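Local coordinates for class B carbapenemase GOB-18 (PDB 5K0W), which probably hydrolyses beta-lactam antibiotics, carbapenems included, as a zinc-dependent class B3 metallo-beta-lactamase, at residues Tyr101-Lys111 / Thr144-Lys152. Numbering follows the deposited sequence.
Sequences YDHTGALQDFK and TFKPVTPDK. With ZN (zinc ion), chain C.
One face of the Phe145 ring is covered by Thr104, whose OG1 sits over the ring centre, 3.1 Å above its plane; Thr104 CB follows in a CH-pi contact, 4.0 Å from the Phe145 centroid. With OG1 between the backbone N and the carbonyl carbon (chi1 65°), the hydroxyl is set over the ring and also makes a weak hydrogen bond to His100 O. Tyr101 meets the same loop through CB, 3.4 Å from Thr144 O, while its ring leads away; a water at the edge of that ring, in its plane, bridges Tyr101 N and Thr144 OG1. The His103 ring has the zinc-bound water at its edge, and Asp102 OD2 and His103 NE2 bind that zinc ion, each at 2.1 Å, with His241 as the third protein ligand. In the metallo-beta-lactamase fold, Tyr101-His103 close the HXHXDH zinc-binding motif, here with Gln98 in place of the first histidine, and the loop 144-149 runs past helix 101-104 and the start of helix 107-114. Two further waters join the backbones where Gly105 passes Phe145: one links Gly105 O to Lys146 N, the other Thr104 O and Gln108 N to Lys146 O. Along helix 107-114, Val148 CG2 lies 3.2 Å from Gln108 OE1 and also touches Lys111 CD. Lys146 NZ forms a salt bridge with Asp109 OD1 (2.8 Å), which it meets nearly along the C-O axis. The extended Lys111 chain carries NZ to a hydrogen bond with Thr149 O, in the carbonyl plane (2.9 Å); its salt bridge to Asp151 OD1 is long, and that oxygen accepts a hydrogen bond from Phe118 N.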
loop_
_atom_site.group_PDB
_atom_site.type_symbol
_atom_site.label_atom_id
_atom_site.label_comp_id
_atom_site.label_asym_id
_atom_site.label_seq_id
_atom_site.Cartn_x
_atom_site.Cartn_y
_atom_site.Cartn_z
ATOM N N TYR A 101 10.496 -1.020 -1.328
ATOM C CA TYR A 101 11.073 0.299 -0.976
ATOM C C TYR A 101 10.196 1.514 -1.338
ATOM O O TYR A 101 10.243 2.525 -0.637
ATOM C CB TYR A 101 12.509 0.465 -1.521
ATOM C CG TYR A 101 12.582 0.807 -2.988
ATOM C CD1 TYR A 101 12.438 -0.173 -3.959
ATOM C CD2 TYR A 101 12.796 2.116 -3.410
ATOM C CE1 TYR A 101 12.481 0.141 -5.317
ATOM C CE2 TYR A 101 12.851 2.442 -4.771
ATOM C CZ TYR A 101 12.687 1.447 -5.720
ATOM O OH TYR A 101 12.746 1.746 -7.058
ATOM N N ASP A 102 9.413 1.415 -2.431
ATOM C CA ASP A 102 8.538 2.495 -2.886
ATOM C C ASP A 102 7.258 2.649 -2.026
ATOM O O ASP A 102 6.445 3.524 -2.305
ATOM C CB ASP A 102 8.239 2.385 -4.397
ATOM C CG ASP A 102 7.547 1.111 -4.833
ATOM O OD1 ASP A 102 8.000 0.012 -4.420
ATOM O OD2 ASP A 102 6.590 1.204 -5.643
ATOM N N HIS A 103 7.093 1.832 -0.971
ATOM C CA HIS A 103 5.981 1.935 -0.013
ATOM C C HIS A 103 6.503 1.816 1.431
ATOM O O HIS A 103 5.764 2.111 2.371
ATOM C CB HIS A 103 4.887 0.878 -0.281
ATOM C CG HIS A 103 4.461 0.791 -1.717
ATOM N ND1 HIS A 103 3.485 1.623 -2.237
ATOM C CD2 HIS A 103 4.936 0.007 -2.706
ATOM C CE1 HIS A 103 3.383 1.298 -3.511
ATOM N NE2 HIS A 103 4.235 0.331 -3.838
ATOM N N THR A 104 7.784 1.392 1.598
ATOM C CA THR A 104 8.422 1.184 2.907
ATOM C C THR A 104 9.592 2.134 3.202
ATOM O O THR A 104 10.142 2.065 4.298
ATOM C CB THR A 104 8.995 -0.255 2.995
ATOM O OG1 THR A 104 10.038 -0.389 2.033
ATOM C CG2 THR A 104 7.962 -1.336 2.768
ATOM N N GLY A 105 10.054 2.886 2.215
ATOM C CA GLY A 105 11.225 3.744 2.364
ATOM C C GLY A 105 11.261 4.710 3.543
ATOM O O GLY A 105 12.337 4.960 4.092
ATOM N N ALA A 106 10.096 5.280 3.936
ATOM C CA ALA A 106 10.032 6.225 5.049
ATOM C C ALA A 106 9.507 5.615 6.332
ATOM O O ALA A 106 9.351 6.340 7.313
ATOM C CB ALA A 106 9.215 7.440 4.666
ATOM N N LEU A 107 9.294 4.282 6.348
ATOM C CA LEU A 107 8.739 3.522 7.470
ATOM C C LEU A 107 9.528 3.620 8.750
ATOM O O LEU A 107 8.926 3.765 9.814
ATOM C CB LEU A 107 8.560 2.051 7.102
ATOM C CG LEU A 107 7.156 1.568 6.819
ATOM C CD1 LEU A 107 7.195 0.118 6.383
ATOM C CD2 LEU A 107 6.263 1.690 8.055
ATOM N N GLN A 108 10.866 3.491 8.665
ATOM C CA GLN A 108 11.735 3.593 9.834
ATOM C C GLN A 108 11.762 5.027 10.333
ATOM O O GLN A 108 11.670 5.246 11.543
ATOM C CB GLN A 108 13.154 3.074 9.544
ATOM C CG GLN A 108 14.039 2.962 10.798
ATOM C CD GLN A 108 13.469 2.073 11.881
ATOM O OE1 GLN A 108 12.525 1.330 11.673
ATOM N NE2 GLN A 108 14.016 2.154 13.076
ATOM N N ASP A 109 11.847 5.994 9.394
ATOM C CA ASP A 109 11.854 7.432 9.658
ATOM C C ASP A 109 10.600 7.797 10.456
ATOM O O ASP A 109 10.707 8.495 11.464
ATOM C CB ASP A 109 11.928 8.215 8.331
ATOM C CG ASP A 109 13.197 8.000 7.496
ATOM O OD1 ASP A 109 14.225 7.567 8.071
ATOM O OD2 ASP A 109 13.177 8.326 6.281
ATOM N N PHE A 110 9.428 7.245 10.058
ATOM C CA PHE A 110 8.159 7.445 10.753
ATOM C C PHE A 110 8.140 6.766 12.122
ATOM O O PHE A 110 7.777 7.415 13.110
ATOM C CB PHE A 110 6.963 6.989 9.908
ATOM C CG PHE A 110 6.415 8.094 9.046
ATOM C CD1 PHE A 110 5.711 9.156 9.607
ATOM C CD2 PHE A 110 6.622 8.091 7.673
ATOM C CE1 PHE A 110 5.239 10.211 8.810
ATOM C CE2 PHE A 110 6.137 9.140 6.873
ATOM C CZ PHE A 110 5.451 10.195 7.448
ATOM N N LYS A 111 8.554 5.477 12.189
ATOM C CA LYS A 111 8.581 4.716 13.445
ATOM C C LYS A 111 9.406 5.382 14.549
ATOM O O LYS A 111 8.938 5.427 15.687
ATOM C CB LYS A 111 9.008 3.262 13.227
ATOM C CG LYS A 111 8.324 2.309 14.197
ATOM C CD LYS A 111 9.000 0.960 14.214
ATOM C CE LYS A 111 8.770 0.228 15.508
ATOM N NZ LYS A 111 9.641 -0.973 15.622
ATOM N N THR A 144 17.424 -1.959 -0.024
ATOM C CA THR A 144 16.747 -0.876 -0.762
ATOM C C THR A 144 16.019 0.109 0.156
ATOM O O THR A 144 15.605 1.176 -0.292
ATOM C CB THR A 144 15.797 -1.434 -1.835
ATOM O OG1 THR A 144 15.077 -2.544 -1.306
ATOM C CG2 THR A 144 16.516 -1.824 -3.109
ATOM N N PHE A 145 15.852 -0.248 1.428
ATOM C CA PHE A 145 15.173 0.597 2.401
ATOM C C PHE A 145 15.661 0.270 3.806
ATOM O O PHE A 145 16.095 -0.863 4.059
ATOM C CB PHE A 145 13.639 0.446 2.291
ATOM C CG PHE A 145 13.081 -0.901 2.685
ATOM C CD1 PHE A 145 12.921 -1.909 1.739
ATOM C CD2 PHE A 145 12.652 -1.138 3.983
ATOM C CE1 PHE A 145 12.367 -3.136 2.095
ATOM C CE2 PHE A 145 12.115 -2.370 4.343
ATOM C CZ PHE A 145 11.964 -3.359 3.395
ATOM N N LYS A 146 15.569 1.260 4.724
ATOM C CA LYS A 146 15.978 1.110 6.128
ATOM C C LYS A 146 15.172 -0.006 6.758
ATOM O O LYS A 146 13.949 0.115 6.842
ATOM C CB LYS A 146 15.725 2.400 6.929
ATOM C CG LYS A 146 16.761 3.502 6.808
ATOM C CD LYS A 146 16.171 4.781 7.435
ATOM C CE LYS A 146 17.176 5.857 7.734
ATOM N NZ LYS A 146 16.726 6.708 8.868
ATOM N N PRO A 147 15.815 -1.112 7.188
ATOM C CA PRO A 147 15.051 -2.204 7.812
ATOM C C PRO A 147 14.221 -1.755 9.017
ATOM O O PRO A 147 14.616 -0.835 9.726
ATOM C CB PRO A 147 16.138 -3.216 8.195
ATOM C CG PRO A 147 17.389 -2.445 8.225
ATOM C CD PRO A 147 17.250 -1.439 7.149
ATOM N N VAL A 148 13.043 -2.375 9.198
ATOM C CA VAL A 148 12.098 -2.081 10.287
ATOM C C VAL A 148 11.609 -3.390 10.950
ATOM O O VAL A 148 11.491 -4.416 10.272
ATOM C CB VAL A 148 10.955 -1.100 9.841
ATOM C CG1 VAL A 148 10.084 -1.699 8.751
ATOM C CG2 VAL A 148 10.097 -0.641 11.012
ATOM N N THR A 149 11.379 -3.342 12.284
ATOM C CA THR A 149 10.910 -4.478 13.084
ATOM C C THR A 149 9.431 -4.328 13.485
ATOM O O THR A 149 9.100 -3.430 14.266
ATOM C CB THR A 149 11.886 -4.751 14.213
ATOM O OG1 THR A 149 13.130 -5.147 13.617
ATOM C CG2 THR A 149 11.414 -5.838 15.164
ATOM N N PRO A 150 8.516 -5.170 12.951
ATOM C CA PRO A 150 7.095 -5.014 13.307
ATOM C C PRO A 150 6.801 -5.340 14.767
ATOM O O PRO A 150 7.398 -6.251 15.341
ATOM C CB PRO A 150 6.369 -5.962 12.345
ATOM C CG PRO A 150 7.375 -6.969 11.965
ATOM C CD PRO A 150 8.706 -6.262 11.973
ATOM N N ASP A 151 5.906 -4.550 15.363
ATOM C CA ASP A 151 5.440 -4.682 16.741
ATOM C C ASP A 151 4.380 -5.782 16.826
ATOM O O ASP A 151 4.159 -6.340 17.902
ATOM C CB ASP A 151 4.868 -3.345 17.245
ATOM C CG ASP A 151 5.872 -2.217 17.191
ATOM O OD1 ASP A 151 6.009 -1.598 16.114
ATOM O OD2 ASP A 151 6.547 -1.974 18.214
ATOM N N LYS A 152 3.713 -6.075 15.697
ATOM C CA LYS A 152 2.690 -7.113 15.594
ATOM C C LYS A 152 2.688 -7.684 14.195
ATOM O O LYS A 152 3.074 -6.997 13.248
ATOM C CB LYS A 152 1.300 -6.524 15.901
ATOM C CG LYS A 152 0.610 -7.082 17.139
ATOM C CD LYS A 152 -0.770 -6.443 17.360
ATOM C CE LYS A 152 -1.886 -7.122 16.593
ATOM N NZ LYS A 152 -3.220 -6.823 17.170
HETATM ZN ZN ZN C . 4.870 -0.009 -5.811
HETATM O O HOH W 1 12.605 -3.018 -2.266
HETATM O O HOH W 2 12.081 2.018 6.403
HETATM O O HOH W 3 14.586 3.810 3.297
HETATM O O HOH W 4 12.427 -0.958 14.038
HETATM O O HOH W 5 4.996 -1.849 -6.734
#